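Local coordinates for D-isomer specific 2-hydroxyacid dehydrogenase family protein (Desulfovibrio vulgaris, PDB 5TX7) that probably catalyses NAD-dependent oxidation and reduction of D-2-hydroxyacids and their 2-oxoacids, as other members of its dehydrogenase family do, at residues A109-L114 with E144-K149; A127-Q132 with W136-S141. One frame throughout, in Å; residues are numbered along the deposited sequence.

Interaction 1 (A109-L114 with E144-K149); sequences ALLLEL and EELTGK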
ATOM      1  N   ALA A 109       0.240   2.411   3.408  1.00 35.90           N
ATOM      2  CA  ALA A 109       0.343   1.004   3.776  1.00 36.59           C
ATOM      3  C   ALA A 109      -0.763   0.639   4.786  1.00 38.05           C
ATOM      4  O   ALA A 109      -1.426  -0.383   4.642  1.00 40.29           O
ATOM      5  CB  ALA A 109       1.707   0.690   4.347  1.00 37.29           C
ATOM      6  N   LEU A 110      -0.990   1.489   5.779  1.00 37.88           N
ATOM      7  CA  LEU A 110      -2.087   1.248   6.748  1.00 37.63           C
ATOM      8  C   LEU A 110      -3.466   1.315   6.070  1.00 36.67           C
ATOM      9  O   LEU A 110      -4.305   0.429   6.241  1.00 37.32           O
ATOM     10  CB  LEU A 110      -2.034   2.257   7.893  1.00 36.51           C
ATOM     11  CG  LEU A 110      -0.805   2.157   8.808  1.00 37.18           C
ATOM     12  CD1 LEU A 110      -0.647   3.419   9.633  1.00 38.82           C
ATOM     13  CD2 LEU A 110      -0.881   0.975   9.748  1.00 38.27           C
ATOM     14  N   LEU A 111      -3.673   2.370   5.283  1.00 35.59           N
ATOM     15  CA  LEU A 111      -4.964   2.613   4.646  1.00 35.89           C
ATOM     16  C   LEU A 111      -5.358   1.534   3.636  1.00 37.71           C
ATOM     17  O   LEU A 111      -6.520   1.137   3.580  1.00 40.92           O
ATOM     18  CB  LEU A 111      -4.950   3.969   3.968  1.00 36.21           C
ATOM     19  CG  LEU A 111      -6.198   4.412   3.207  1.00 36.27           C
ATOM     20  CD1 LEU A 111      -7.362   4.444   4.184  1.00 37.93           C
ATOM     21  CD2 LEU A 111      -5.957   5.758   2.569  1.00 34.27           C
ATOM     22  N   LEU A 112      -4.409   1.082   2.828  1.00 39.17           N
ATOM     23  CA  LEU A 112      -4.678   0.052   1.831  1.00 40.76           C
ATOM     24  C   LEU A 112      -4.856  -1.329   2.423  1.00 42.09           C
ATOM     25  O   LEU A 112      -5.608  -2.136   1.863  1.00 41.94           O
ATOM     26  CB  LEU A 112      -3.594   0.022   0.747  1.00 39.98           C
ATOM     27  CG  LEU A 112      -3.659   1.185  -0.235  1.00 39.87           C
ATOM     28  CD1 LEU A 112      -2.401   1.195  -1.094  1.00 40.47           C
ATOM     29  CD2 LEU A 112      -4.895   1.086  -1.100  1.00 40.70           C
ATOM     30  N   GLU A 113      -4.195  -1.603   3.543  1.00 42.41           N
ATOM     31  CA  GLU A 113      -4.463  -2.838   4.264  1.00 44.52           C
ATOM     32  C   GLU A 113      -5.861  -2.794   4.851  1.00 42.18           C
ATOM     33  O   GLU A 113      -6.514  -3.832   4.866  1.00 43.99           O
ATOM     34  CB  GLU A 113      -3.399  -3.147   5.322  1.00 45.56           C
ATOM     35  CG  GLU A 113      -3.618  -4.435   6.132  1.00 50.55           C
ATOM     36  CD  GLU A 113      -3.562  -5.759   5.374  1.00 53.74           C
ATOM     37  OE1 GLU A 113      -2.990  -5.846   4.249  1.00 52.24           O
ATOM     38  OE2 GLU A 113      -4.097  -6.752   5.960  1.00 54.06           O
ATOM     39  N   LEU A 114      -6.327  -1.643   5.320  1.00 41.35           N
ATOM     40  CA  LEU A 114      -7.721  -1.550   5.781  1.00 43.13           C
ATOM     41  C   LEU A 114      -8.714  -1.723   4.593  1.00 45.86           C
ATOM     42  O   LEU A 114      -9.773  -2.322   4.751  1.00 52.54           O
ATOM     43  CB  LEU A 114      -7.985  -0.238   6.510  1.00 40.70           C
ATOM     44  CG  LEU A 114      -7.260  -0.045   7.853  1.00 38.94           C
ATOM     45  CD1 LEU A 114      -7.141   1.416   8.275  1.00 36.68           C
ATOM     46  CD2 LEU A 114      -7.950  -0.827   8.959  1.00 40.97           C
ATOM     47  N   GLU A 144     -12.140  -2.187  -1.293  1.00 53.77           N
ATOM     48  CA  GLU A 144     -12.591  -0.798  -1.343  1.00 58.51           C
ATOM     49  C   GLU A 144     -11.548   0.032  -2.085  1.00 56.02           C
ATOM     50  O   GLU A 144     -10.348  -0.073  -1.850  1.00 55.66           O
ATOM     51  CB  GLU A 144     -12.871  -0.256   0.064  1.00 63.80           C
ATOM     52  CG  GLU A 144     -14.066   0.692   0.145  1.00 72.29           C
ATOM     53  CD  GLU A 144     -14.422   1.120   1.571  1.00 79.20           C
ATOM     54  OE1 GLU A 144     -14.358   0.284   2.494  1.00 83.43           O
ATOM     55  OE2 GLU A 144     -14.791   2.298   1.777  1.00 82.98           O
ATOM     56  N   GLU A 145     -12.056   0.850  -2.997  1.00 55.81           N
ATOM     57  CA  GLU A 145     -11.255   1.685  -3.870  1.00 54.56           C
ATOM     58  C   GLU A 145     -11.184   3.052  -3.218  1.00 52.65           C
ATOM     59  O   GLU A 145     -12.177   3.502  -2.636  1.00 52.22           O
ATOM     60  CB  GLU A 145     -11.960   1.786  -5.212  1.00 56.54           C
ATOM     61  CG  GLU A 145     -11.062   1.787  -6.422  1.00 59.19           C
ATOM     62  CD  GLU A 145     -11.875   1.866  -7.715  1.00 63.45           C
ATOM     63  OE1 GLU A 145     -12.101   3.007  -8.169  1.00 66.02           O
ATOM     64  OE2 GLU A 145     -12.323   0.812  -8.255  1.00 59.47           O
ATOM     65  N   LEU A 146     -10.030   3.712  -3.304  1.00 51.25           N
ATOM     66  CA  LEU A 146      -9.916   5.089  -2.795  1.00 48.19           C
ATOM     67  C   LEU A 146     -10.467   6.134  -3.764  1.00 46.67           C
ATOM     68  O   LEU A 146     -10.746   7.255  -3.344  1.00 45.56           O
ATOM     69  CB  LEU A 146      -8.477   5.403  -2.423  1.00 46.18           C
ATOM     70  CG  LEU A 146      -7.880   4.484  -1.344  1.00 47.17           C
ATOM     71  CD1 LEU A 146      -6.410   4.772  -1.135  1.00 44.85           C
ATOM     72  CD2 LEU A 146      -8.602   4.595  -0.007  1.00 47.83           C
ATOM     73  N   THR A 147     -10.697   5.766  -5.022  1.00 47.94           N
ATOM     74  CA  THR A 147     -11.157   6.706  -6.043  1.00 52.16           C
ATOM     75  C   THR A 147     -12.421   7.413  -5.644  1.00 50.57           C
ATOM     76  O   THR A 147     -13.359   6.774  -5.198  1.00 52.78           O
ATOM     77  CB  THR A 147     -11.417   6.014  -7.388  1.00 55.65           C
ATOM     78  OG1 THR A 147     -10.340   5.120  -7.654  1.00 59.35           O
ATOM     79  CG2 THR A 147     -11.480   7.023  -8.527  1.00 57.48           C
ATOM     80  N   GLY A 148     -12.408   8.738  -5.774  1.00 50.18           N
ATOM     81  CA  GLY A 148     -13.534   9.583  -5.407  1.00 50.50           C
ATOM     82  C   GLY A 148     -13.746   9.859  -3.921  1.00 49.37           C
ATOM     83  O   GLY A 148     -14.610  10.658  -3.582  1.00 51.34           O
ATOM     84  N   LYS A 149     -12.979   9.218  -3.041  1.00 45.96           N
ATOM     85  CA  LYS A 149     -13.009   9.561  -1.623  1.00 47.79           C
ATOM     86  C   LYS A 149     -12.232  10.858  -1.362  1.00 45.85           C
ATOM     87  O   LYS A 149     -11.383  11.245  -2.158  1.00 46.02           O
ATOM     88  CB  LYS A 149     -12.415   8.441  -0.757  1.00 48.95           C
ATOM     89  CG  LYS A 149     -13.121   7.097  -0.783  1.00 50.38           C
ATOM     90  CD  LYS A 149     -12.617   6.249   0.392  1.00 53.14           C
ATOM     91  CE  LYS A 149     -13.348   4.929   0.609  1.00 55.65           C
ATOM     92  NZ  LYS A 149     -14.807   4.943   0.282  1.00 59.42           N
TER
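E113 OE1, on the helix turn that also presents L111 and L112 to L146, is gripped by two donors at the start of the next helix, T118 OG1 and A119 N. The contact across the segments is purely apolar. L146 reaches out of the loop and its CD1 methyl touches both leucines, 3.9 Å from L111 CD2 and 4.0 Å from L112 CD2, while L146 CD2 also packs on L111. L111 meets it tip to tip; because its CG stands anti to the backbone N (chi1 179°), the branch extends off the helix toward the loop. L112 approaches at a slant, with CD2 alone touching. Branched, nonpolar leucines suit this buried seam, where C115, L170 and M172 also pack on L146. Two of the loop's polar bonds are internal: K149 NZ forms a salt bridge with E144 OE2 (3.0 Å), on the anti lone pair of the carboxylate, and T147 OG1 bonds to E145 OE1. G148, at positive phi (77°), fits the type II turn from L146 to K149. In the second subunit, Q105 OE1 accepts from L146 N. The arrangement seats helix 100-116 beside the loop entering strand 150-154, a central strand of the Rossmann-type NAD-binding fold.

Interaction 2 (A127-Q132 with W136-S141); sequences AGAWTQ and WCFWDS
W136 offers its carbonyl to the indole of W130: W130 NE1 donates to W136 O at 2.8 Å, nearly straight (172°). The acceptor lies in the indole plane, whereas the donor stands above the carbonyl plane. W130 has CG anti to its backbone N (chi1 -154°), which swings the ring off the helix toward this oxygen. The W136 side chain starts away from the helix, and its indole meets W289 and H286 of the second subunit and makes a cation-pi contact with K53 of that subunit. At C137 the side chain also points away, SG resting over one face of the W136 ring near its rim. Helix 129-132 starts just after G128, its N-cap, and G128 O accepts from both Q132 N and T131 OG1. At positive phi, which suits glycine, G128 is also the C-prime residue of the Schellman motif that ends helix 118-126. F138 then turns inward, its edge toward the face of W130 in an offset edge-to-face pair, with centroids 5.8 Å apart and planes at 64°. F138 CZ meets A129 CB at 3.7 Å, the small alanine letting the ring lie close to the helix. Further on, D140 OD2 forms a salt bridge with R124 of helix 118-126.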
ATOM      1  N   ALA A 127      -4.671 -21.106   4.984  1.00 94.07           N
ATOM      2  CA  ALA A 127      -5.607 -21.990   5.696  1.00 97.31           C
ATOM      3  C   ALA A 127      -6.533 -22.799   4.754  1.00100.47           C
ATOM      4  O   ALA A 127      -7.458 -23.464   5.227  1.00101.67           O
ATOM      5  CB  ALA A 127      -6.441 -21.176   6.678  1.00 94.64           C
ATOM      6  N   GLY A 128      -6.308 -22.719   3.436  1.00 99.44           N
ATOM      7  CA  GLY A 128      -7.061 -23.489   2.444  1.00100.01           C
ATOM      8  C   GLY A 128      -8.385 -22.892   1.989  1.00 98.35           C
ATOM      9  O   GLY A 128      -9.258 -23.618   1.506  1.00 98.80           O
ATOM     10  N   ALA A 129      -8.539 -21.576   2.120  1.00 94.03           N
ATOM     11  CA  ALA A 129      -9.832 -20.924   1.856  1.00 94.25           C
ATOM     12  C   ALA A 129     -10.173 -20.828   0.368  1.00 94.30           C
ATOM     13  O   ALA A 129     -11.353 -20.783  -0.001  1.00 95.73           O
ATOM     14  CB  ALA A 129      -9.863 -19.543   2.477  1.00 91.44           C
ATOM     15  N   TRP A 130      -9.143 -20.801  -0.479  1.00 95.24           N
ATOM     16  CA  TRP A 130      -9.327 -20.716  -1.928  1.00 96.95           C
ATOM     17  C   TRP A 130      -9.837 -22.066  -2.481  1.00101.75           C
ATOM     18  O   TRP A 130     -10.737 -22.083  -3.318  1.00 99.58           O
ATOM     19  CB  TRP A 130      -8.023 -20.274  -2.620  1.00 96.36           C
ATOM     20  CG  TRP A 130      -8.196 -19.572  -3.959  1.00 94.95           C
ATOM     21  CD1 TRP A 130      -9.326 -19.517  -4.719  1.00 95.11           C
ATOM     22  CD2 TRP A 130      -7.180 -18.879  -4.707  1.00 94.11           C
ATOM     23  NE1 TRP A 130      -9.088 -18.813  -5.873  1.00 93.12           N
ATOM     24  CE2 TRP A 130      -7.779 -18.417  -5.898  1.00 91.93           C
ATOM     25  CE3 TRP A 130      -5.822 -18.603  -4.484  1.00 93.92           C
ATOM     26  CZ2 TRP A 130      -7.076 -17.687  -6.864  1.00 91.07           C
ATOM     27  CZ3 TRP A 130      -5.119 -17.868  -5.446  1.00 91.69           C
ATOM     28  CH2 TRP A 130      -5.753 -17.421  -6.621  1.00 90.59           C
ATOM     29  N   THR A 131      -9.277 -23.181  -2.000  1.00106.36           N
ATOM     30  CA  THR A 131      -9.803 -24.532  -2.307  1.00113.09           C
ATOM     31  C   THR A 131     -11.234 -24.740  -1.778  1.00113.07           C
ATOM     32  O   THR A 131     -12.087 -25.291  -2.475  1.00112.85           O
ATOM     33  CB  THR A 131      -8.918 -25.661  -1.716  1.00117.40           C
ATOM     34  OG1 THR A 131      -8.715 -25.430  -0.318  1.00118.81           O
ATOM     35  CG2 THR A 131      -7.552 -25.721  -2.400  1.00115.37           C
ATOM     36  N   GLN A 132     -11.477 -24.299  -0.544  1.00109.80           N
ATOM     37  CA  GLN A 132     -12.800 -24.411   0.085  1.00106.86           C
ATOM     38  C   GLN A 132     -13.849 -23.512  -0.572  1.00102.15           C
ATOM     39  O   GLN A 132     -15.036 -23.787  -0.458  1.00104.33           O
ATOM     40  CB  GLN A 132     -12.727 -24.100   1.588  1.00105.49           C
ATOM     41  CG  GLN A 132     -12.015 -25.160   2.412  1.00107.34           C
ATOM     42  N   TRP A 136     -14.264 -19.371  -8.201  1.00 86.32           N
ATOM     43  CA  TRP A 136     -12.874 -19.108  -8.681  1.00 84.91           C
ATOM     44  C   TRP A 136     -12.065 -18.047  -7.908  1.00 81.86           C
ATOM     45  O   TRP A 136     -10.827 -18.070  -7.908  1.00 80.09           O
ATOM     46  CB  TRP A 136     -12.878 -18.749 -10.182  1.00 85.00           C
ATOM     47  CG  TRP A 136     -13.689 -17.527 -10.544  1.00 84.13           C
ATOM     48  CD1 TRP A 136     -15.038 -17.474 -10.751  1.00 86.92           C
ATOM     49  CD2 TRP A 136     -13.204 -16.190 -10.752  1.00 81.45           C
ATOM     50  NE1 TRP A 136     -15.426 -16.195 -11.065  1.00 85.03           N
ATOM     51  CE2 TRP A 136     -14.324 -15.383 -11.065  1.00 80.11           C
ATOM     52  CE3 TRP A 136     -11.933 -15.595 -10.707  1.00 80.60           C
ATOM     53  CZ2 TRP A 136     -14.218 -14.019 -11.342  1.00 77.62           C
ATOM     54  CZ3 TRP A 136     -11.821 -14.224 -10.977  1.00 78.23           C
ATOM     55  CH2 TRP A 136     -12.963 -13.454 -11.295  1.00 78.34           C
ATOM     56  N   CYS A 137     -12.765 -17.104  -7.290  1.00 81.02           N
ATOM     57  CA  CYS A 137     -12.150 -16.142  -6.382  1.00 77.35           C
ATOM     58  C   CYS A 137     -13.041 -15.989  -5.157  1.00 76.62           C
ATOM     59  O   CYS A 137     -14.134 -16.556  -5.100  1.00 76.51           O
ATOM     60  CB  CYS A 137     -12.016 -14.799  -7.084  1.00 73.97           C
ATOM     61  SG  CYS A 137     -13.597 -14.079  -7.570  1.00 74.58           S
ATOM     62  N   PHE A 138     -12.567 -15.231  -4.174  1.00 72.98           N
ATOM     63  CA  PHE A 138     -13.365 -14.905  -2.987  1.00 72.61           C
ATOM     64  C   PHE A 138     -12.786 -13.684  -2.266  1.00 68.56           C
ATOM     65  O   PHE A 138     -11.671 -13.254  -2.556  1.00 66.04           O
ATOM     66  CB  PHE A 138     -13.446 -16.104  -2.017  1.00 75.83           C
ATOM     67  CG  PHE A 138     -12.186 -16.329  -1.225  1.00 77.06           C
ATOM     68  CD1 PHE A 138     -11.119 -17.049  -1.765  1.00 78.54           C
ATOM     69  CD2 PHE A 138     -12.047 -15.784   0.048  1.00 76.01           C
ATOM     70  CE1 PHE A 138      -9.949 -17.223  -1.050  1.00 78.03           C
ATOM     71  CE2 PHE A 138     -10.872 -15.945   0.757  1.00 76.31           C
ATOM     72  CZ  PHE A 138      -9.824 -16.671   0.212  1.00 76.49           C
ATOM     73  N   TRP A 139     -13.553 -13.151  -1.319  1.00 67.59           N
ATOM     74  CA  TRP A 139     -13.069 -12.119  -0.405  1.00 66.25           C
ATOM     75  C   TRP A 139     -13.896 -12.167   0.879  1.00 69.24           C
ATOM     76  O   TRP A 139     -15.116 -12.232   0.831  1.00 69.48           O
ATOM     77  CB  TRP A 139     -13.044 -10.709  -1.051  1.00 62.66           C
ATOM     78  CG  TRP A 139     -14.341 -10.216  -1.650  1.00 63.42           C
ATOM     79  CD1 TRP A 139     -15.343  -9.528  -1.012  1.00 64.24           C
ATOM     80  CD2 TRP A 139     -14.755 -10.344  -3.014  1.00 64.75           C
ATOM     81  NE1 TRP A 139     -16.363  -9.239  -1.897  1.00 63.48           N
ATOM     82  CE2 TRP A 139     -16.028  -9.734  -3.129  1.00 64.31           C
ATOM     83  CE3 TRP A 139     -14.178 -10.928  -4.153  1.00 65.15           C
ATOM     84  CZ2 TRP A 139     -16.729  -9.691  -4.336  1.00 64.61           C
ATOM     85  CZ3 TRP A 139     -14.876 -10.896  -5.345  1.00 65.18           C
ATOM     86  CH2 TRP A 139     -16.137 -10.272  -5.430  1.00 65.66           C
ATOM     87  N   ASP A 140     -13.200 -12.233   2.010  1.00 73.33           N
ATOM     88  CA  ASP A 140     -13.789 -12.097   3.351  1.00 74.96           C
ATOM     89  C   ASP A 140     -13.989 -10.644   3.789  1.00 70.96           C
ATOM     90  O   ASP A 140     -14.581 -10.382   4.828  1.00 73.15           O
ATOM     91  CB  ASP A 140     -12.916 -12.830   4.390  1.00 76.46           C
ATOM     92  CG  ASP A 140     -12.798 -14.344   4.128  1.00 80.25           C
ATOM     93  OD1 ASP A 140     -13.508 -14.894   3.238  1.00 81.64           O
ATOM     94  OD2 ASP A 140     -11.984 -14.974   4.835  1.00 81.72           O
ATOM     95  N   SER A 141     -13.515  -9.701   2.990  1.00 67.77           N
ATOM     96  CA  SER A 141     -13.597  -8.292   3.332  1.00 64.78           C
ATOM     97  C   SER A 141     -13.832  -7.567   2.034  1.00 61.42           C
ATOM     98  O   SER A 141     -13.051  -7.756   1.097  1.00 59.65           O
ATOM     99  CB  SER A 141     -12.270  -7.848   3.953  1.00 64.16           C
ATOM    100  OG  SER A 141     -12.422  -6.663   4.691  1.00 66.46           O
TER

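Both contacts border the second subunit, but they hold different elements. Interaction 1 seats the loop before strand 150-154 on helix 100-116, within the NAD-binding region; interaction 2 folds the chain back on short helix 129-132, its centre about 35 Å from the chain's centre compared with 20 Å. Their centres lie about 21 Å apart, and the chain between 109-114 and 144-149 makes an excursion that carries interaction 2. Chemistry follows place: leucine side chains alone meet in interaction 1, all three buried, whereas the projecting interaction 2, mostly buried but with W136 and F138 partly exposed, combines aromatic rings with an indole hydrogen bond and presents W136 to the partner subunit, consistent with an intersubunit arm.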